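CRISPR-associated protein, Cse2 family (Thermobifida fusca, PDB 4H79) probably binds nucleic acid as the CasB (Cse2) subunit of the CRISPR-associated Cascade complex. Local coordinates at residues E116-L121 with R152-L157; V136-A141 with K145-R150; R26-G31 with I90-Y95. All coordinates share one frame; numbering follows the deposited sequence.

Interaction 1. Residues E116-L121 with R152-L157; sequences EAVRRL and REIVTL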
loop_
_atom_site.group_PDB
_atom_site.type_symbol
_atom_site.label_atom_id
_atom_site.label_comp_id
_atom_site.label_asym_id
_atom_site.label_seq_id
_atom_site.Cartn_x
_atom_site.Cartn_y
_atom_site.Cartn_z
ATOM N N GLU A 116 -3.543 -3.142 12.083
ATOM C CA GLU A 116 -4.573 -4.185 12.306
ATOM C C GLU A 116 -4.245 -5.445 11.500
ATOM O O GLU A 116 -4.397 -6.562 12.010
ATOM C CB GLU A 116 -5.963 -3.727 11.881
ATOM C CG GLU A 116 -6.507 -2.601 12.767
ATOM C CD GLU A 116 -6.115 -1.162 12.264
ATOM O OE1 GLU A 116 -5.043 -0.905 11.600
ATOM O OE2 GLU A 116 -6.907 -0.259 12.560
ATOM N N ALA A 117 -3.852 -5.274 10.237
ATOM C CA ALA A 117 -3.531 -6.439 9.372
ATOM C C ALA A 117 -2.358 -7.190 9.922
ATOM O O ALA A 117 -2.363 -8.458 10.014
ATOM C CB ALA A 117 -3.245 -5.971 7.920
ATOM N N VAL A 118 -1.314 -6.460 10.268
ATOM C CA VAL A 118 -0.080 -7.145 10.787
ATOM C C VAL A 118 -0.389 -7.922 12.110
ATOM O O VAL A 118 0.109 -9.023 12.349
ATOM C CB VAL A 118 1.060 -6.095 11.008
ATOM C CG1 VAL A 118 2.204 -6.702 11.851
ATOM C CG2 VAL A 118 1.568 -5.617 9.633
ATOM N N ARG A 119 -1.206 -7.341 12.963
ATOM C CA ARG A 119 -1.553 -7.989 14.254
ATOM C C ARG A 119 -2.223 -9.389 14.022
ATOM O O ARG A 119 -2.018 -10.303 14.816
ATOM C CB ARG A 119 -2.494 -7.089 15.073
ATOM C CG ARG A 119 -2.732 -7.667 16.493
ATOM C CD ARG A 119 -1.393 -7.689 17.234
ATOM N NE ARG A 119 -1.371 -8.442 18.517
ATOM C CZ ARG A 119 -1.623 -7.948 19.739
ATOM N NH1 ARG A 119 -1.967 -6.688 19.904
ATOM N NH2 ARG A 119 -1.547 -8.734 20.825
ATOM N N ARG A 120 -2.932 -9.564 12.896
ATOM C CA ARG A 120 -3.615 -10.871 12.561
ATOM C C ARG A 120 -2.608 -11.956 12.281
ATOM O O ARG A 120 -2.926 -13.128 12.298
ATOM C CB ARG A 120 -4.565 -10.742 11.332
ATOM C CG ARG A 120 -5.733 -9.766 11.518
ATOM C CD ARG A 120 -6.351 -9.937 12.850
ATOM N NE ARG A 120 -7.553 -9.091 12.904
ATOM C CZ ARG A 120 -8.774 -9.514 12.613
ATOM N NH1 ARG A 120 -8.983 -10.780 12.292
ATOM N NH2 ARG A 120 -9.791 -8.684 12.695
ATOM N N LEU A 121 -1.386 -11.559 11.976
ATOM C CA LEU A 121 -0.288 -12.550 11.742
ATOM C C LEU A 121 0.123 -13.282 13.003
ATOM O O LEU A 121 0.817 -14.273 12.945
ATOM C CB LEU A 121 0.961 -11.863 11.144
ATOM C CG LEU A 121 0.800 -11.278 9.737
ATOM C CD1 LEU A 121 2.055 -10.454 9.333
ATOM C CD2 LEU A 121 0.551 -12.381 8.707
ATOM N N ARG A 152 7.250 -4.251 1.495
ATOM C CA ARG A 152 7.136 -5.462 0.654
ATOM C C ARG A 152 7.265 -6.753 1.522
ATOM O O ARG A 152 6.534 -7.746 1.333
ATOM C CB ARG A 152 8.202 -5.400 -0.469
ATOM C CG ARG A 152 8.205 -6.607 -1.343
ATOM C CD ARG A 152 9.376 -6.651 -2.374
ATOM N NE ARG A 152 9.005 -7.664 -3.391
ATOM C CZ ARG A 152 8.792 -8.976 -3.186
ATOM N NH1 ARG A 152 8.423 -9.780 -4.215
ATOM N NH2 ARG A 152 8.951 -9.509 -1.976
ATOM N N GLU A 153 8.197 -6.743 2.461
ATOM C CA GLU A 153 8.393 -7.926 3.341
ATOM C C GLU A 153 7.121 -8.197 4.148
ATOM O O GLU A 153 6.730 -9.337 4.343
ATOM C CB GLU A 153 9.585 -7.742 4.317
ATOM C CG GLU A 153 10.932 -7.548 3.597
ATOM C CD GLU A 153 12.089 -7.162 4.554
ATOM O OE1 GLU A 153 11.852 -6.969 5.793
ATOM O OE2 GLU A 153 13.259 -7.045 4.089
ATOM N N ILE A 154 6.481 -7.128 4.628
ATOM C CA ILE A 154 5.254 -7.248 5.436
ATOM C C ILE A 154 4.106 -7.746 4.554
ATOM O O ILE A 154 3.366 -8.646 4.933
ATOM C CB ILE A 154 4.848 -5.889 6.051
ATOM C CG1 ILE A 154 5.925 -5.378 7.102
ATOM C CG2 ILE A 154 3.473 -6.014 6.661
ATOM C CD1 ILE A 154 6.043 -6.298 8.310
ATOM N N VAL A 155 3.945 -7.174 3.370
ATOM C CA VAL A 155 2.818 -7.550 2.492
ATOM C C VAL A 155 2.974 -9.016 2.040
ATOM O O VAL A 155 2.005 -9.729 1.885
ATOM C CB VAL A 155 2.831 -6.609 1.212
ATOM C CG1 VAL A 155 1.987 -7.122 0.081
ATOM C CG2 VAL A 155 2.394 -5.192 1.599
ATOM N N THR A 156 4.212 -9.465 1.841
ATOM C CA THR A 156 4.442 -10.871 1.506
ATOM C C THR A 156 3.824 -11.781 2.609
ATOM O O THR A 156 3.224 -12.849 2.318
ATOM C CB THR A 156 5.942 -11.125 1.323
ATOM O OG1 THR A 156 6.397 -10.353 0.199
ATOM C CG2 THR A 156 6.191 -12.523 0.954
ATOM N N LEU A 157 4.040 -11.378 3.870
ATOM C CA LEU A 157 3.524 -12.167 5.010
ATOM C C LEU A 157 1.999 -12.064 5.057
ATOM O O LEU A 157 1.316 -13.048 5.268
ATOM C CB LEU A 157 4.148 -11.719 6.353
ATOM C CG LEU A 157 5.671 -11.894 6.493
ATOM C CD1 LEU A 157 6.112 -11.223 7.806
ATOM C CD2 LEU A 157 6.135 -13.368 6.500
#
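Val118 and Ile154 meet branch to branch, CG2 of the valine lying 3.6 Å from CG2 of the isoleucine, with the two side chains crossing at about a right angle. In Ile154 the first torsion (-65°) sets CG1 anti to the carbonyl carbon and CG2 anti to the backbone N, so it is the short branch that reaches the valine. Both are short, wholly apolar side chains, fit for a buried spot where the CA atoms of Val118 and Ile154 stand only 7.6 Å apart.

Three residues on, the pair Leu121 and Leu157 is only partly covered. Leu121 has left the regular helix and points toward its partner; its CD2 rests 3.6 Å from the carbonyl O of Leu157, and its CD1 lies 3.9 Å from Leu157 CB. Leucine's extra carbon carries its two methyls across to Leu157, where they meet the carbonyl O and CB, not the terminal methyls. This is the more open side of the contact: both leucines remain partly exposed, although Asp161 and Ile163, in the loop that follows helix 144-160, also touch Leu121.

Helix 129-138 borders both pairs, with Phe135 against Val118 and Leu131 against both leucines, while Val155 and Arg152 turn to helix 80-99.

Interaction 2. Residues V136-A141 with K145-R150; sequences VQVGHA and KALAQR
The guanidinium of Arg150 presents an edge to the carbonyl of Gln137: NH1 lies 2.7 Å from Gln137 O, which sits near the plane of the group. The bond is weak despite its length, because the N-H...O angle is only 126°. Ala141 N and His140 C approach the same group obliquely. Ala141 N is 3.5 Å from Arg150 NH1, but both are donors and no bond joins them. The imidazole of His140 stands apart from the guanidinium, its CB directed away from helix 144-160 and its side chain touching Arg187 of helix 180-195.

Arginine suits this place because its chain, extended from CG to NE, carries the charged end past Val138 to the carbonyl of Gln137. The two side chains slide past each other in opposite directions, Val138 CG2 lying 4.0 Å from Arg150 CB.

A short link joins two consecutive helices here: a type I beta turn from Val138 to Ala141 leads from helix 129-138 toward helix 144-160. Gln137 O lies within this link, and the arginine adds a second donor to a carbonyl that already accepts from His140 N.

On the apolar side, Ala141 CB comes to 3.4 Å from Leu147 N and 3.9 Å from Ala146 CB; a side chain of one methyl allows this close approach to the helix backbone. Leu147 has CG anti to its own N (chi1 177°), which brings CD1 to 3.7 Å from Val138 CG1. The buried side chain of Val138 also touches Trp190 of helix 180-195.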
loop_
_atom_site.group_PDB
_atom_site.type_symbol
_atom_site.label_atom_id
_atom_site.label_comp_id
_atom_site.label_asym_id
_atom_site.label_seq_id
_atom_site.Cartn_x
_atom_site.Cartn_y
_atom_site.Cartn_z
ATOM N N VAL A 136 7.915 -2.265 13.567
ATOM C CA VAL A 136 8.312 -0.983 14.142
ATOM C C VAL A 136 9.352 -0.313 13.247
ATOM O O VAL A 136 9.283 0.908 13.000
ATOM C CB VAL A 136 8.776 -1.111 15.632
ATOM C CG1 VAL A 136 9.533 0.152 16.100
ATOM C CG2 VAL A 136 7.552 -1.397 16.550
ATOM N N GLN A 137 10.254 -1.121 12.703
ATOM C CA GLN A 137 11.344 -0.601 11.878
ATOM C C GLN A 137 10.855 -0.049 10.532
ATOM O O GLN A 137 11.506 0.858 9.956
ATOM C CB GLN A 137 12.470 -1.634 11.714
ATOM C CG GLN A 137 13.446 -1.645 12.924
ATOM C CD GLN A 137 13.883 -0.220 13.415
ATOM O OE1 GLN A 137 14.787 0.413 12.836
ATOM N NE2 GLN A 137 13.251 0.274 14.505
ATOM N N VAL A 138 9.710 -0.540 10.047
ATOM C CA VAL A 138 9.155 -0.053 8.789
ATOM C C VAL A 138 8.988 1.492 8.832
ATOM O O VAL A 138 9.380 2.205 7.885
ATOM C CB VAL A 138 7.800 -0.683 8.439
ATOM C CG1 VAL A 138 7.255 -0.055 7.120
ATOM C CG2 VAL A 138 7.843 -2.251 8.310
ATOM N N GLY A 139 8.441 2.011 9.936
ATOM C CA GLY A 139 8.117 3.427 10.025
ATOM C C GLY A 139 9.311 4.305 10.209
ATOM O O GLY A 139 9.186 5.498 10.106
ATOM N N HIS A 140 10.466 3.698 10.484
ATOM C CA HIS A 140 11.700 4.458 10.662
ATOM C C HIS A 140 12.615 4.486 9.425
ATOM O O HIS A 140 13.731 5.020 9.492
ATOM C CB HIS A 140 12.430 3.992 11.934
ATOM C CG HIS A 140 11.776 4.482 13.226
ATOM N ND1 HIS A 140 11.176 3.647 14.097
ATOM C CD2 HIS A 140 11.626 5.773 13.755
ATOM C CE1 HIS A 140 10.674 4.354 15.132
ATOM N NE2 HIS A 140 10.965 5.652 14.932
ATOM N N ALA A 141 12.144 3.955 8.287
ATOM C CA ALA A 141 12.878 4.058 6.978
ATOM C C ALA A 141 13.235 5.499 6.659
ATOM O O ALA A 141 12.380 6.392 6.759
ATOM C CB ALA A 141 12.049 3.443 5.798
ATOM N N LYS A 145 12.657 4.412 -0.953
ATOM C CA LYS A 145 13.152 3.080 -1.385
ATOM C C LYS A 145 13.185 2.064 -0.212
ATOM O O LYS A 145 12.789 0.898 -0.372
ATOM C CB LYS A 145 14.524 3.213 -2.045
ATOM C CG LYS A 145 15.206 1.889 -2.349
ATOM C CD LYS A 145 16.016 1.996 -3.639
ATOM C CE LYS A 145 17.443 1.546 -3.390
ATOM N NZ LYS A 145 18.026 0.734 -4.489
ATOM N N ALA A 146 13.686 2.482 0.949
ATOM C CA ALA A 146 13.782 1.589 2.100
ATOM C C ALA A 146 12.389 1.300 2.628
ATOM O O ALA A 146 12.094 0.163 3.013
ATOM C CB ALA A 146 14.669 2.195 3.201
ATOM N N LEU A 147 11.528 2.323 2.636
ATOM C CA LEU A 147 10.177 2.178 3.106
ATOM C C LEU A 147 9.424 1.151 2.229
ATOM O O LEU A 147 8.753 0.250 2.764
ATOM C CB LEU A 147 9.428 3.516 3.081
ATOM C CG LEU A 147 7.939 3.507 3.483
ATOM C CD1 LEU A 147 7.723 2.895 4.883
ATOM C CD2 LEU A 147 7.387 4.963 3.388
ATOM N N ALA A 148 9.564 1.277 0.902
ATOM C CA ALA A 148 8.923 0.311 -0.018
ATOM C C ALA A 148 9.453 -1.098 0.203
ATOM O O ALA A 148 8.660 -2.037 0.165
ATOM C CB ALA A 148 9.135 0.730 -1.494
ATOM N N GLN A 149 10.787 -1.262 0.364
ATOM C CA GLN A 149 11.409 -2.620 0.551
ATOM C C GLN A 149 10.883 -3.239 1.857
ATOM O O GLN A 149 10.581 -4.432 1.901
ATOM C CB GLN A 149 12.949 -2.593 0.620
ATOM C CG GLN A 149 13.591 -2.286 -0.739
ATOM C CD GLN A 149 15.058 -1.828 -0.710
ATOM O OE1 GLN A 149 15.551 -1.330 0.294
ATOM N NE2 GLN A 149 15.741 -1.968 -1.840
ATOM N N ARG A 150 10.793 -2.409 2.921
ATOM C CA ARG A 150 10.323 -2.905 4.241
ATOM C C ARG A 150 8.855 -3.259 4.150
ATOM O O ARG A 150 8.433 -4.278 4.699
ATOM C CB ARG A 150 10.632 -1.953 5.394
ATOM C CG ARG A 150 12.147 -1.923 5.667
ATOM C CD ARG A 150 12.473 -0.719 6.537
ATOM N NE ARG A 150 13.923 -0.576 6.679
ATOM C CZ ARG A 150 14.503 0.193 7.585
ATOM N NH1 ARG A 150 13.751 0.888 8.449
ATOM N NH2 ARG A 150 15.830 0.274 7.625
#

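Interaction 3. Residues R26-G31 with I90-Y95; sequences REIQEG and IALTLY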
loop_
_atom_site.group_PDB
_atom_site.type_symbol
_atom_site.label_atom_id
_atom_site.label_comp_id
_atom_site.label_asym_id
_atom_site.label_seq_id
_atom_site.Cartn_x
_atom_site.Cartn_y
_atom_site.Cartn_z
ATOM N N ARG A 26 -9.259 -0.977 -7.346
ATOM C CA ARG A 26 -10.555 -1.700 -7.468
ATOM C C ARG A 26 -10.759 -2.175 -8.917
ATOM O O ARG A 26 -11.279 -3.283 -9.139
ATOM C CB ARG A 26 -11.779 -0.833 -7.098
ATOM C CG ARG A 26 -11.942 -0.586 -5.606
ATOM C CD ARG A 26 -13.151 0.378 -5.453
ATOM N NE ARG A 26 -13.401 0.775 -4.097
ATOM C CZ ARG A 26 -14.403 0.273 -3.377
ATOM N NH1 ARG A 26 -15.176 -0.649 -3.938
ATOM N NH2 ARG A 26 -14.644 0.674 -2.117
ATOM N N GLU A 27 -10.418 -1.305 -9.886
ATOM C CA GLU A 27 -10.543 -1.629 -11.304
ATOM C C GLU A 27 -9.684 -2.810 -11.654
ATOM O O GLU A 27 -10.169 -3.761 -12.285
ATOM C CB GLU A 27 -10.192 -0.417 -12.225
ATOM C CG GLU A 27 -11.325 0.607 -12.204
ATOM C CD GLU A 27 -10.826 1.992 -12.612
ATOM O OE1 GLU A 27 -9.621 2.100 -12.976
ATOM O OE2 GLU A 27 -11.623 2.962 -12.578
ATOM N N ILE A 28 -8.400 -2.758 -11.283
ATOM C CA ILE A 28 -7.494 -3.850 -11.627
ATOM C C ILE A 28 -7.925 -5.130 -10.897
ATOM O O ILE A 28 -7.895 -6.232 -11.458
ATOM C CB ILE A 28 -6.069 -3.491 -11.230
ATOM C CG1 ILE A 28 -5.574 -2.280 -12.077
ATOM C CG2 ILE A 28 -5.156 -4.671 -11.498
ATOM C CD1 ILE A 28 -4.202 -1.724 -11.604
ATOM N N GLN A 29 -8.326 -4.969 -9.638
ATOM C CA GLN A 29 -8.718 -6.109 -8.821
ATOM C C GLN A 29 -9.953 -6.837 -9.431
ATOM O O GLN A 29 -9.992 -8.097 -9.496
ATOM C CB GLN A 29 -9.084 -5.632 -7.382
ATOM C CG GLN A 29 -9.546 -6.767 -6.457
ATOM C CD GLN A 29 -9.456 -6.303 -4.992
ATOM O OE1 GLN A 29 -8.596 -6.768 -4.281
ATOM N NE2 GLN A 29 -10.345 -5.377 -4.551
ATOM N N GLU A 30 -10.951 -6.069 -9.868
ATOM C CA GLU A 30 -12.157 -6.701 -10.473
ATOM C C GLU A 30 -11.766 -7.391 -11.798
ATOM O O GLU A 30 -12.214 -8.509 -12.107
ATOM C CB GLU A 30 -13.206 -5.575 -10.683
ATOM C CG GLU A 30 -14.434 -5.993 -11.425
ATOM C CD GLU A 30 -15.256 -7.014 -10.643
ATOM O OE1 GLU A 30 -14.896 -7.367 -9.467
ATOM O OE2 GLU A 30 -16.264 -7.444 -11.213
ATOM N N GLY A 31 -10.902 -6.739 -12.584
ATOM C CA GLY A 31 -10.387 -7.343 -13.850
ATOM C C GLY A 31 -9.625 -8.662 -13.515
ATOM O O GLY A 31 -9.807 -9.675 -14.201
ATOM N N ILE A 90 4.298 2.978 -5.442
ATOM C CA ILE A 90 4.613 1.959 -4.408
ATOM C C ILE A 90 3.344 1.160 -4.010
ATOM O O ILE A 90 3.383 -0.092 -3.899
ATOM C CB ILE A 90 5.261 2.607 -3.137
ATOM C CG1 ILE A 90 6.601 3.255 -3.519
ATOM C CG2 ILE A 90 5.413 1.577 -2.010
ATOM C CD1 ILE A 90 7.156 4.239 -2.470
ATOM N N ALA A 91 2.238 1.893 -3.771
ATOM C CA ALA A 91 1.012 1.207 -3.347
ATOM C C ALA A 91 0.557 0.192 -4.392
ATOM O O ALA A 91 0.153 -0.944 -4.024
ATOM C CB ALA A 91 -0.103 2.209 -3.046
ATOM N N LEU A 92 0.512 0.605 -5.668
ATOM C CA LEU A 92 0.080 -0.310 -6.760
ATOM C C LEU A 92 0.994 -1.499 -6.887
ATOM O O LEU A 92 0.508 -2.632 -7.120
ATOM C CB LEU A 92 0.057 0.419 -8.116
ATOM C CG LEU A 92 -1.328 0.940 -8.545
ATOM C CD1 LEU A 92 -2.323 -0.187 -8.838
ATOM C CD2 LEU A 92 -1.903 1.786 -7.505
ATOM N N THR A 93 2.308 -1.257 -6.740
ATOM C CA THR A 93 3.312 -2.407 -6.854
ATOM C C THR A 93 3.093 -3.351 -5.706
ATOM O O THR A 93 3.087 -4.597 -5.875
ATOM C CB THR A 93 4.749 -1.824 -6.782
ATOM O OG1 THR A 93 4.900 -0.922 -7.909
ATOM C CG2 THR A 93 5.802 -2.945 -6.882
ATOM N N LEU A 94 2.931 -2.804 -4.472
ATOM C CA LEU A 94 2.649 -3.683 -3.310
ATOM C C LEU A 94 1.351 -4.477 -3.535
ATOM O O LEU A 94 1.277 -5.690 -3.253
ATOM C CB LEU A 94 2.540 -2.873 -1.977
ATOM C CG LEU A 94 3.865 -2.238 -1.519
ATOM C CD1 LEU A 94 3.614 -1.306 -0.363
ATOM C CD2 LEU A 94 4.868 -3.367 -1.098
ATOM N N TYR A 95 0.302 -3.804 -3.985
ATOM C CA TYR A 95 -0.943 -4.542 -4.233
ATOM C C TYR A 95 -0.738 -5.709 -5.240
ATOM O O TYR A 95 -1.319 -6.821 -5.075
ATOM C CB TYR A 95 -2.063 -3.551 -4.771
ATOM C CG TYR A 95 -3.251 -4.382 -5.251
ATOM C CD1 TYR A 95 -4.107 -5.013 -4.306
ATOM C CD2 TYR A 95 -3.496 -4.576 -6.648
ATOM C CE1 TYR A 95 -5.140 -5.864 -4.730
ATOM C CE2 TYR A 95 -4.561 -5.364 -7.079
ATOM C CZ TYR A 95 -5.361 -6.008 -6.109
ATOM O OH TYR A 95 -6.420 -6.805 -6.508
#
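Gln29 crosses the end of Tyr95 at about a right angle, and its side chain can be followed outward along the phenol oxygen. Its CB lies 3.0 Å from Tyr95 OH, a close approach, and CG is nearly as near at 3.1 Å. With CG anti to the backbone N (chi1 179°) and the chain extended beyond it, CD passes 3.4 Å from the same oxygen. OE1 then ends at the edge of the ring, near its plane, 3.1 Å from Tyr95 OH and 3.6 Å from Tyr95 CE1. The amide and ring planes stand 79° apart.

This is a helix-to-helix contact in the all-helical fold of the Cse2 family, joining helix 16-33 to helix 80-99. Its backbones are well separated, Ile28 and Leu92 having CA atoms 9.7 Å apart, and long side chains must span the distance. Ile28 CD1 and Leu92 CD1 do so at 3.7 Å, while Leu43 of helix 37-49 touches both Ile28 and Tyr95.

Glutamine and tyrosine suit a buried site where polar ends have partners: Gln29 OE1 accepts a hydrogen bond from His108 N, and a weak hydrogen bond links Tyr95 OH with Gln99 OE1. The ring of Tyr95 packs edge-to-face with Tyr167.

Overall arrangement
From the N terminus, interaction 3 comes first: helix 16-33 is met by helix 80-99, closing a long loop that includes helix 37-49. The chain then enters helix 114-119, which opens interaction 1, a loop that closes only at 152-157. Within that loop lies interaction 2, a short turn from helix 129-138 into helix 144-160. Interactions 1 and 2 thus share helix 144-160 and touch through Ile154 and Val138, whereas interaction 3 stands in series with both. It is nevertheless joined to them, since Leu94 packs on Arg152 and Val155, and Ile90 on Ala148. Helix 144-160 thus packs on helix 80-99 as well as on helices 114-119 and 129-138.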